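Putative periplasmic protein (Wolinella succinogenes, PDB 3KN3) probably serves as a periplasmic solute-binding protein of the PBP fold, perhaps for tungstate uptake, and can also bind glutathione. Local coordinates at residues A5-T11 against V34-A40; L156-N160 against Y179-H183; F94-F98 against L109-V115; N17-L21 against V81-D85. All coordinates share one frame; numbering follows the deposited sequence.

Overall arrangement
From the N terminus, strand 6-12 leads through helices 13-18 and 20-32 to strand 35-41, where contact 1 closes a loop as the two strands pair. Residues 17-21 lie within that loop and reach on to 81-85, so contact 4 crosses contact 1; the two touch where Leu21 packs against Met9, Thr11 and Trp38. Residues 81-85 then carry the chain from the six-stranded sheet to strand 86-90 of the five-stranded sheet. Around that second sheet contact 3 closes the short loop between 94-98 and 109-115, and contact 2 follows in series, joining 156-160 to 179-183. The centres of contacts 1 and 3 are about 45 Å apart, on opposite sides of the chain's centre.

Contact 1. Residues A5-T11 against V34-A40; sequences AELRMAT and VDLKWVA
Val34 lays CG1 against Leu7 CB (4.0 Å) as its strand comes alongside residues 5-11. Next, Asp35 N gives a nearly straight bond to Ala5 O (2.8 Å, 174°) and Asp35 O accepts from Leu7 N; its carboxylate turns instead to Lys29. Leu36 lies beside Leu7, and its CG takes the methyl of Met9, a selenomethionine here, at a tight 3.4 Å from CE. Lys37 bonds Leu7 O and Met9 N through its backbone, while its flexible aliphatic chain suits the more open, charged part of the face shared with Glu6 and Arg8. At Trp38, CB packs on Met9 CG (3.7 Å); with CG held between backbone N and carbonyl carbon (chi1 63°), the indole leads away and its NE1 bonds Asp16. Val39 N and O then grip Met9 O and Thr11 N, and Ala40 CB ends against Thr11 CG2 (3.9 Å). The parallel strands and helix 20-32 between them form a beta-alpha-beta crossover, the repeating element of periplasmic binding proteins. Hydrogen bonding thus fixes the register, whereas Leu7, Met9 and Leu36 supply a hydrophobic face for helices 20-32 and 218-229, and Glu6, Arg8 and Lys37 make the early part of the other face polar.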
# COMPACT_ATOMS: atom_id res chain seq x y z
N ALA A 5 -14.27 -17.50 19.80
CA ALA A 5 -14.81 -16.26 19.26
C ALA A 5 -14.01 -15.89 18.02
O ALA A 5 -12.79 -16.06 17.97
CB ALA A 5 -14.74 -15.15 20.29
N GLU A 6 -14.71 -15.41 17.00
CA GLU A 6 -14.03 -15.01 15.78
C GLU A 6 -14.58 -13.71 15.23
O GLU A 6 -15.64 -13.23 15.63
CB GLU A 6 -14.12 -16.11 14.73
CG GLU A 6 -15.52 -16.31 14.20
CD GLU A 6 -15.65 -17.60 13.39
OE1 GLU A 6 -15.53 -18.70 13.98
OE2 GLU A 6 -15.89 -17.50 12.16
N LEU A 7 -13.82 -13.13 14.31
CA LEU A 7 -14.22 -11.91 13.63
C LEU A 7 -14.06 -12.16 12.13
O LEU A 7 -13.01 -12.62 11.68
CB LEU A 7 -13.33 -10.76 14.08
CG LEU A 7 -13.72 -9.45 13.40
CD1 LEU A 7 -14.99 -8.88 14.00
CD2 LEU A 7 -12.60 -8.45 13.48
N ARG A 8 -15.11 -11.88 11.36
CA ARG A 8 -15.10 -12.23 9.94
C ARG A 8 -14.71 -11.05 9.09
O ARG A 8 -15.31 -9.97 9.18
CB ARG A 8 -16.47 -12.76 9.49
CG ARG A 8 -16.78 -14.13 10.02
CD ARG A 8 -18.28 -14.38 10.05
NE ARG A 8 -18.57 -15.79 10.28
CZ ARG A 8 -18.71 -16.34 11.48
NH1 ARG A 8 -18.61 -15.59 12.57
NH2 ARG A 8 -18.96 -17.64 11.59
N MSE A 9 -13.72 -11.26 8.23
CA MSE A 9 -13.14 -10.18 7.47
C MSE A 9 -13.09 -10.45 5.98
O MSE A 9 -12.72 -11.54 5.55
CB MSE A 9 -11.73 -9.92 7.98
CG MSE A 9 -10.81 -9.22 6.99
SE MSE A 9 -9.06 -8.77 7.80
CE MSE A 9 -9.59 -8.87 9.70
N ALA A 10 -13.47 -9.45 5.20
CA ALA A 10 -13.27 -9.51 3.77
C ALA A 10 -12.08 -8.63 3.43
O ALA A 10 -12.07 -7.44 3.72
CB ALA A 10 -14.51 -9.03 3.03
N THR A 11 -11.05 -9.23 2.84
CA THR A 11 -9.90 -8.47 2.40
C THR A 11 -9.56 -8.72 0.93
O THR A 11 -10.29 -9.38 0.19
CB THR A 11 -8.64 -8.75 3.26
OG1 THR A 11 -7.64 -7.79 2.91
CG2 THR A 11 -8.09 -10.15 2.98
N VAL A 34 -9.69 -13.63 20.41
CA VAL A 34 -10.49 -13.68 19.18
C VAL A 34 -9.69 -14.15 17.97
O VAL A 34 -8.57 -13.69 17.73
CB VAL A 34 -11.07 -12.30 18.83
CG1 VAL A 34 -11.72 -12.33 17.43
CG2 VAL A 34 -12.05 -11.82 19.90
N ASP A 35 -10.27 -15.06 17.19
CA ASP A 35 -9.68 -15.49 15.92
C ASP A 35 -10.13 -14.66 14.72
O ASP A 35 -11.32 -14.55 14.42
CB ASP A 35 -9.99 -16.96 15.64
CG ASP A 35 -9.16 -17.90 16.48
OD1 ASP A 35 -7.96 -17.60 16.69
OD2 ASP A 35 -9.70 -18.94 16.92
N LEU A 36 -9.16 -14.09 14.03
CA LEU A 36 -9.38 -13.41 12.76
C LEU A 36 -9.57 -14.42 11.62
O LEU A 36 -8.73 -15.28 11.38
CB LEU A 36 -8.16 -12.54 12.45
CG LEU A 36 -8.46 -11.17 11.87
CD1 LEU A 36 -9.45 -10.46 12.77
CD2 LEU A 36 -7.17 -10.38 11.71
N LYS A 37 -10.69 -14.31 10.93
CA LYS A 37 -10.95 -15.17 9.79
C LYS A 37 -11.19 -14.28 8.57
O LYS A 37 -12.06 -13.40 8.58
CB LYS A 37 -12.16 -16.09 10.05
CG LYS A 37 -11.96 -17.16 11.14
CD LYS A 37 -11.01 -18.29 10.70
CE LYS A 37 -11.53 -19.10 9.48
NZ LYS A 37 -12.36 -20.30 9.88
N TRP A 38 -10.42 -14.48 7.51
CA TRP A 38 -10.58 -13.60 6.37
C TRP A 38 -10.72 -14.31 5.03
O TRP A 38 -10.24 -15.42 4.84
CB TRP A 38 -9.46 -12.57 6.30
CG TRP A 38 -8.06 -13.12 6.12
CD1 TRP A 38 -7.42 -13.34 4.93
CD2 TRP A 38 -7.14 -13.51 7.15
NE1 TRP A 38 -6.16 -13.84 5.16
CE2 TRP A 38 -5.96 -13.96 6.51
CE3 TRP A 38 -7.20 -13.54 8.55
CZ2 TRP A 38 -4.86 -14.41 7.22
CZ3 TRP A 38 -6.10 -13.98 9.25
CH2 TRP A 38 -4.94 -14.41 8.59
N VAL A 39 -11.38 -13.65 4.10
CA VAL A 39 -11.43 -14.15 2.75
C VAL A 39 -10.85 -13.08 1.86
O VAL A 39 -11.19 -11.90 2.00
CB VAL A 39 -12.86 -14.49 2.34
CG1 VAL A 39 -12.84 -15.20 1.00
CG2 VAL A 39 -13.50 -15.39 3.38
N ALA A 40 -9.97 -13.49 0.95
CA ALA A 40 -9.22 -12.57 0.10
C ALA A 40 -9.71 -12.64 -1.34
O ALA A 40 -9.55 -13.64 -2.02
CB ALA A 40 -7.73 -12.86 0.18

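Contact 2. Residues L156-N160 against Y179-H183; sequences LATIN and YESNH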
# COMPACT_ATOMS: atom_id res chain seq x y z
N LEU A 156 7.41 -6.20 -10.96
CA LEU A 156 8.72 -6.79 -11.15
C LEU A 156 9.28 -6.57 -12.56
O LEU A 156 10.49 -6.39 -12.74
CB LEU A 156 8.69 -8.28 -10.79
CG LEU A 156 9.72 -8.60 -9.70
CD1 LEU A 156 9.38 -9.89 -9.00
CD2 LEU A 156 11.12 -8.64 -10.30
N ALA A 157 8.40 -6.58 -13.55
CA ALA A 157 8.82 -6.35 -14.93
C ALA A 157 9.27 -4.90 -15.13
O ALA A 157 10.23 -4.64 -15.86
CB ALA A 157 7.70 -6.70 -15.91
N THR A 158 8.59 -3.96 -14.48
CA THR A 158 8.93 -2.55 -14.64
C THR A 158 10.21 -2.19 -13.87
O THR A 158 10.92 -1.27 -14.24
CB THR A 158 7.75 -1.58 -14.31
OG1 THR A 158 7.99 -0.91 -13.07
CG2 THR A 158 6.44 -2.29 -14.23
N ILE A 159 10.52 -2.93 -12.82
CA ILE A 159 11.83 -2.78 -12.18
C ILE A 159 12.93 -3.21 -13.15
O ILE A 159 13.97 -2.57 -13.28
CB ILE A 159 11.93 -3.58 -10.87
CG1 ILE A 159 10.93 -3.07 -9.84
CG2 ILE A 159 13.33 -3.49 -10.32
CD1 ILE A 159 11.07 -3.70 -8.49
N ASN A 160 12.70 -4.31 -13.86
CA ASN A 160 13.71 -4.76 -14.81
C ASN A 160 13.89 -3.79 -15.97
O ASN A 160 15.01 -3.58 -16.45
CB ASN A 160 13.40 -6.18 -15.31
CG ASN A 160 13.63 -7.22 -14.23
OD1 ASN A 160 14.62 -7.17 -13.48
ND2 ASN A 160 12.71 -8.19 -14.13
N TYR A 179 12.78 -8.75 -5.41
CA TYR A 179 13.75 -8.46 -6.46
C TYR A 179 15.19 -8.68 -5.95
O TYR A 179 16.04 -9.17 -6.68
CB TYR A 179 13.58 -7.04 -7.02
CG TYR A 179 14.59 -6.67 -8.11
CD1 TYR A 179 14.34 -6.97 -9.45
CD2 TYR A 179 15.79 -6.03 -7.81
CE1 TYR A 179 15.25 -6.63 -10.45
CE2 TYR A 179 16.72 -5.69 -8.81
CZ TYR A 179 16.44 -5.99 -10.13
OH TYR A 179 17.34 -5.67 -11.13
N GLU A 180 15.44 -8.30 -4.70
CA GLU A 180 16.79 -8.37 -4.14
C GLU A 180 17.26 -9.80 -3.91
O GLU A 180 18.44 -10.12 -4.12
CB GLU A 180 16.86 -7.59 -2.83
CG GLU A 180 17.41 -6.18 -2.96
CD GLU A 180 17.59 -5.49 -1.61
OE1 GLU A 180 16.81 -5.80 -0.67
OE2 GLU A 180 18.50 -4.65 -1.48
N SER A 181 16.34 -10.66 -3.47
CA SER A 181 16.67 -12.05 -3.23
C SER A 181 17.05 -12.72 -4.54
O SER A 181 17.81 -13.69 -4.55
CB SER A 181 15.49 -12.77 -2.59
OG SER A 181 14.33 -12.64 -3.38
N ASN A 182 16.54 -12.19 -5.65
CA ASN A 182 16.90 -12.69 -6.97
C ASN A 182 18.33 -12.36 -7.34
O ASN A 182 19.08 -13.22 -7.77
CB ASN A 182 15.97 -12.10 -8.03
CG ASN A 182 14.52 -12.36 -7.75
OD1 ASN A 182 14.18 -13.35 -7.11
ND2 ASN A 182 13.64 -11.46 -8.21
N HIS A 183 18.69 -11.09 -7.20
CA HIS A 183 20.00 -10.63 -7.64
C HIS A 183 20.96 -10.52 -6.47
O HIS A 183 21.41 -9.43 -6.10
CB HIS A 183 19.88 -9.31 -8.40
CG HIS A 183 18.95 -9.39 -9.57
ND1 HIS A 183 17.58 -9.47 -9.43
CD2 HIS A 183 19.19 -9.40 -10.91
CE1 HIS A 183 17.02 -9.53 -10.63
NE2 HIS A 183 17.97 -9.49 -11.54
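Leu156 and Tyr179 are the backbone's nearest pair, their CA atoms 7.1 Å apart where helix 155-164 passes the last turn of helix 173-182. The Tyr179 ring fills the gap between the helices, because CG stands anti to the backbone N (chi1 179°) and the ring reaches across. Ile159 CG2 sits over one face, 3.8 Å from the ring centroid and close to its normal, a CH-pi contact. Two atoms meet the ring at its edge, near its plane: Leu156 CD2, 3.7 Å from CD1, and Asn160 OD1, 3.1 Å from CE1, with the amide turned 49° from the ring. On the opposite face lies His183, its ND1 above the ring centre; this imidazole is held by an ND1 bond to Tyr179 O (3.2 Å, 171°), made within the last turn by the first residue past the helix. Were Tyr179 replaced by alanine, Ile159 would probably face a gap and His183 would lose the ring beneath it. Pro188 and Met189 also touch the tyrosine, while Ile159 packs on Thr171 of strand 168-172. A large ring suits this place, since its faces take a methyl and an imidazole and its rim a leucine. The Asn160 oxygen beside CE1 is consistent with a weak attraction to the slightly positive ring rim, and the His183 bond implies a proton on ND1.

Contact 3. Residues F94-F98 against L109-V115; sequences FKQKF and LIEKEQV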
# COMPACT_ATOMS: atom_id res chain seq x y z
N PHE A 94 22.83 6.59 -8.41
CA PHE A 94 21.84 7.58 -8.02
C PHE A 94 21.75 7.95 -6.53
O PHE A 94 21.21 9.02 -6.21
CB PHE A 94 20.45 7.16 -8.51
CG PHE A 94 20.28 7.27 -9.99
CD1 PHE A 94 20.36 6.14 -10.79
CD2 PHE A 94 20.04 8.50 -10.57
CE1 PHE A 94 20.20 6.23 -12.16
CE2 PHE A 94 19.87 8.61 -11.94
CZ PHE A 94 19.95 7.47 -12.74
N LYS A 95 22.24 7.10 -5.63
CA LYS A 95 21.98 7.35 -4.21
C LYS A 95 22.55 8.68 -3.72
O LYS A 95 21.82 9.49 -3.14
CB LYS A 95 22.43 6.19 -3.32
CG LYS A 95 23.82 5.69 -3.57
CD LYS A 95 24.17 4.62 -2.54
CE LYS A 95 23.66 3.24 -2.93
NZ LYS A 95 23.91 2.23 -1.86
N GLN A 96 23.84 8.91 -3.98
CA GLN A 96 24.46 10.20 -3.69
C GLN A 96 23.66 11.37 -4.25
O GLN A 96 23.50 12.39 -3.59
CB GLN A 96 25.89 10.25 -4.22
CG GLN A 96 26.86 9.48 -3.37
CD GLN A 96 26.62 9.73 -1.90
OE1 GLN A 96 26.23 8.82 -1.16
NE2 GLN A 96 26.81 10.97 -1.46
N LYS A 97 23.14 11.19 -5.45
CA LYS A 97 22.41 12.25 -6.16
C LYS A 97 21.30 12.95 -5.36
O LYS A 97 21.11 14.16 -5.50
CB LYS A 97 21.83 11.68 -7.46
CG LYS A 97 21.40 12.74 -8.44
CD LYS A 97 20.85 12.09 -9.70
CE LYS A 97 20.84 13.06 -10.87
NZ LYS A 97 22.20 13.45 -11.29
N PHE A 98 20.57 12.18 -4.55
CA PHE A 98 19.39 12.67 -3.85
C PHE A 98 19.56 12.79 -2.34
O PHE A 98 18.61 13.14 -1.64
CB PHE A 98 18.18 11.77 -4.14
CG PHE A 98 17.82 11.69 -5.60
CD1 PHE A 98 17.70 10.46 -6.24
CD2 PHE A 98 17.60 12.85 -6.34
CE1 PHE A 98 17.37 10.39 -7.59
CE2 PHE A 98 17.27 12.78 -7.69
CZ PHE A 98 17.14 11.55 -8.32
N LEU A 109 14.27 17.41 -9.64
CA LEU A 109 15.60 17.20 -10.17
C LEU A 109 15.56 16.23 -11.34
O LEU A 109 16.23 16.43 -12.35
CB LEU A 109 16.53 16.65 -9.08
CG LEU A 109 18.00 16.57 -9.50
CD1 LEU A 109 18.47 17.92 -10.03
CD2 LEU A 109 18.89 16.09 -8.34
N ILE A 110 14.79 15.17 -11.18
CA ILE A 110 14.58 14.17 -12.21
C ILE A 110 14.06 14.84 -13.48
O ILE A 110 14.56 14.59 -14.57
CB ILE A 110 13.59 13.09 -11.73
CG1 ILE A 110 14.30 12.14 -10.77
CG2 ILE A 110 13.03 12.31 -12.89
CD1 ILE A 110 13.35 11.26 -9.96
N GLU A 111 13.08 15.71 -13.32
CA GLU A 111 12.56 16.45 -14.46
C GLU A 111 13.62 17.35 -15.09
O GLU A 111 13.88 17.30 -16.29
CB GLU A 111 11.35 17.27 -14.06
CG GLU A 111 10.65 17.87 -15.24
CD GLU A 111 9.46 18.70 -14.84
OE1 GLU A 111 9.59 19.42 -13.82
OE2 GLU A 111 8.42 18.64 -15.53
N LYS A 112 14.23 18.19 -14.25
CA LYS A 112 15.27 19.11 -14.70
C LYS A 112 16.37 18.40 -15.49
O LYS A 112 16.68 18.78 -16.62
CB LYS A 112 15.85 19.89 -13.50
CG LYS A 112 17.00 20.84 -13.84
CD LYS A 112 17.12 21.98 -12.82
CE LYS A 112 18.40 21.91 -11.98
NZ LYS A 112 19.59 22.49 -12.68
N GLU A 113 16.95 17.36 -14.91
CA GLU A 113 18.02 16.64 -15.58
C GLU A 113 17.49 15.62 -16.59
O GLU A 113 18.27 15.00 -17.32
CB GLU A 113 18.95 15.98 -14.56
CG GLU A 113 19.62 16.98 -13.64
CD GLU A 113 20.66 16.34 -12.76
OE1 GLU A 113 20.80 15.10 -12.83
OE2 GLU A 113 21.33 17.06 -12.00
N GLN A 114 16.17 15.47 -16.64
CA GLN A 114 15.52 14.48 -17.51
C GLN A 114 16.08 13.07 -17.33
O GLN A 114 16.51 12.47 -18.30
CB GLN A 114 15.64 14.90 -18.98
CG GLN A 114 14.91 16.18 -19.34
CD GLN A 114 14.85 16.43 -20.84
OE1 GLN A 114 13.80 16.27 -21.47
NE2 GLN A 114 15.99 16.81 -21.42
N VAL A 115 16.09 12.56 -16.11
CA VAL A 115 16.53 11.18 -15.90
C VAL A 115 15.37 10.21 -16.19
O VAL A 115 14.20 10.53 -16.00
CB VAL A 115 17.09 10.93 -14.48
CG1 VAL A 115 18.02 12.06 -14.08
CG2 VAL A 115 15.97 10.82 -13.51
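A Schellman motif ends helix 103-113 and turns Val115 back toward Phe94 of helix 93-98; both helices follow strand 86-90 in the chain. Gln114 takes positive phi, Val115 N bonds Ile110 O and Gln114 N bonds Glu111 O. The helix segments run at 111° with axes 12.9 Å apart, so long side chains must bridge them. Phe98 carries much of the apolar part: its CE2 meets Leu109 CD2 (3.7 Å) and its CZ meets Ile110 CG1 (3.8 Å), the phenylalanine and isoleucine side chains crossing at about a right angle. With Leu109 CG anti to its backbone nitrogen (chi1 -173°), CD2 is carried out to Phe98, which it meets obliquely, and also toward Lys97 CG (4.2 Å). At the other end of the contact, Phe94 CE2 touches Val115 CB more loosely, at 4.4 Å. Both phenylalanines, with Ile110 and Val115, rest on Leu168 of strand 168-172, so broad apolar groups suit the inner side. Farther out, Lys97, extended as far as CE and bent at its last torsion, heads for Glu113 from the opposite direction; their salt bridge is less certain, as the carboxylate oxygen is crowded in the model. Chemically, the contact is an apolar layer packed on the sheet, with a possible charge pair at its outer margin.

Contact 4. Residues N17-L21 against V81-D85; sequences NTGLL and VMYND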
# COMPACT_ATOMS: atom_id res chain seq x y z
N ASN A 17 -1.37 -11.07 0.39
CA ASN A 17 -0.03 -11.48 -0.05
C ASN A 17 1.13 -10.79 0.62
O ASN A 17 2.25 -11.29 0.59
CB ASN A 17 0.09 -11.34 -1.56
CG ASN A 17 -0.75 -12.32 -2.28
OD1 ASN A 17 -1.15 -13.34 -1.71
ND2 ASN A 17 -1.04 -12.03 -3.54
N THR A 18 0.86 -9.64 1.21
CA THR A 18 1.84 -8.93 2.01
C THR A 18 2.16 -9.66 3.33
O THR A 18 3.21 -9.43 3.95
CB THR A 18 1.34 -7.51 2.33
OG1 THR A 18 0.35 -7.57 3.36
CG2 THR A 18 0.75 -6.86 1.07
N GLY A 19 1.25 -10.54 3.77
CA GLY A 19 1.42 -11.17 5.06
C GLY A 19 1.02 -10.33 6.27
O GLY A 19 1.02 -10.83 7.39
N LEU A 20 0.66 -9.06 6.05
CA LEU A 20 0.20 -8.21 7.15
C LEU A 20 -0.79 -8.94 8.08
O LEU A 20 -0.66 -8.92 9.30
CB LEU A 20 -0.43 -6.93 6.60
CG LEU A 20 -0.94 -5.87 7.60
CD1 LEU A 20 0.11 -5.54 8.65
CD2 LEU A 20 -1.41 -4.61 6.85
N LEU A 21 -1.78 -9.61 7.49
CA LEU A 21 -2.84 -10.24 8.28
C LEU A 21 -2.31 -11.38 9.15
O LEU A 21 -2.77 -11.57 10.28
CB LEU A 21 -3.95 -10.76 7.38
CG LEU A 21 -4.78 -9.63 6.78
CD1 LEU A 21 -5.68 -10.16 5.70
CD2 LEU A 21 -5.58 -8.98 7.87
N VAL A 81 -3.92 1.47 8.53
CA VAL A 81 -2.78 0.75 9.07
C VAL A 81 -1.62 0.93 8.11
O VAL A 81 -1.70 0.57 6.95
CB VAL A 81 -3.07 -0.75 9.22
CG1 VAL A 81 -1.82 -1.50 9.72
CG2 VAL A 81 -4.26 -0.98 10.13
N MSE A 82 -0.53 1.51 8.59
CA MSE A 82 0.53 1.87 7.67
C MSE A 82 1.51 0.73 7.58
O MSE A 82 1.87 0.14 8.60
CB MSE A 82 1.21 3.15 8.10
CG MSE A 82 2.28 2.92 9.13
SE MSE A 82 3.77 4.11 8.78
CE MSE A 82 2.86 5.81 9.02
N TYR A 83 1.95 0.42 6.37
CA TYR A 83 2.75 -0.78 6.18
C TYR A 83 3.27 -0.86 4.76
O TYR A 83 2.58 -0.47 3.81
CB TYR A 83 1.88 -2.00 6.46
CG TYR A 83 2.63 -3.31 6.52
CD1 TYR A 83 3.47 -3.61 7.58
CD2 TYR A 83 2.46 -4.27 5.53
CE1 TYR A 83 4.14 -4.83 7.65
CE2 TYR A 83 3.13 -5.49 5.59
CZ TYR A 83 3.97 -5.76 6.65
OH TYR A 83 4.63 -6.98 6.70
N ASN A 84 4.49 -1.37 4.62
CA ASN A 84 5.03 -1.65 3.30
C ASN A 84 5.13 -0.36 2.48
O ASN A 84 4.54 -0.25 1.40
CB ASN A 84 4.13 -2.66 2.58
CG ASN A 84 4.72 -3.17 1.28
OD1 ASN A 84 5.95 -3.14 1.07
ND2 ASN A 84 3.85 -3.68 0.40
N ASP A 85 5.86 0.60 3.02
CA ASP A 85 6.04 1.91 2.39
C ASP A 85 6.66 1.81 1.01
O ASP A 85 7.38 0.86 0.71
CB ASP A 85 6.93 2.80 3.27
CG ASP A 85 8.31 2.19 3.50
OD1 ASP A 85 8.40 0.96 3.71
OD2 ASP A 85 9.31 2.95 3.47
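Tyr83 presents one face of its ring to Leu20, whose CD1 stands over the centre, 3.9 Å from the centroid and 9° off the normal, a CH-pi contact. Leu20 CB touches the same ring at CE2 (4.0 Å), and Thr18 OG1 approaches CE2 obliquely at 4.1 Å. Leucine suits this place because CG, anti to the backbone N (chi1 -178°), sends one methyl over the ring and the other, CD2, toward Val81 CG1 (4.3 Å). A serine at Tyr83 would probably strip Leu20 of its aromatic cover and open a gap beside Thr18. The ring lies where strand 78-82 leaves its sheet for strand 86-90 of the other sheet, a linker between the two lobes of the periplasmic binding-protein fold. Across from it, Thr18 forms an ST turn: its OG1 accepts from Leu20 N (3.1 Å, 164°) and also bonds Thr15 O, which fixes the hydroxyl's rotation. Gly19 follows at the N-cap of helix 20-32 with positive phi, where a CB would press on the preceding carbonyl. Beyond the ring, Thr18 CG2 comes within 4.5 Å of Asn84 ND2, while Asn84 turns its OD1 to Gly174 N and its backbone O to Asn201, a glutathione-binding residue.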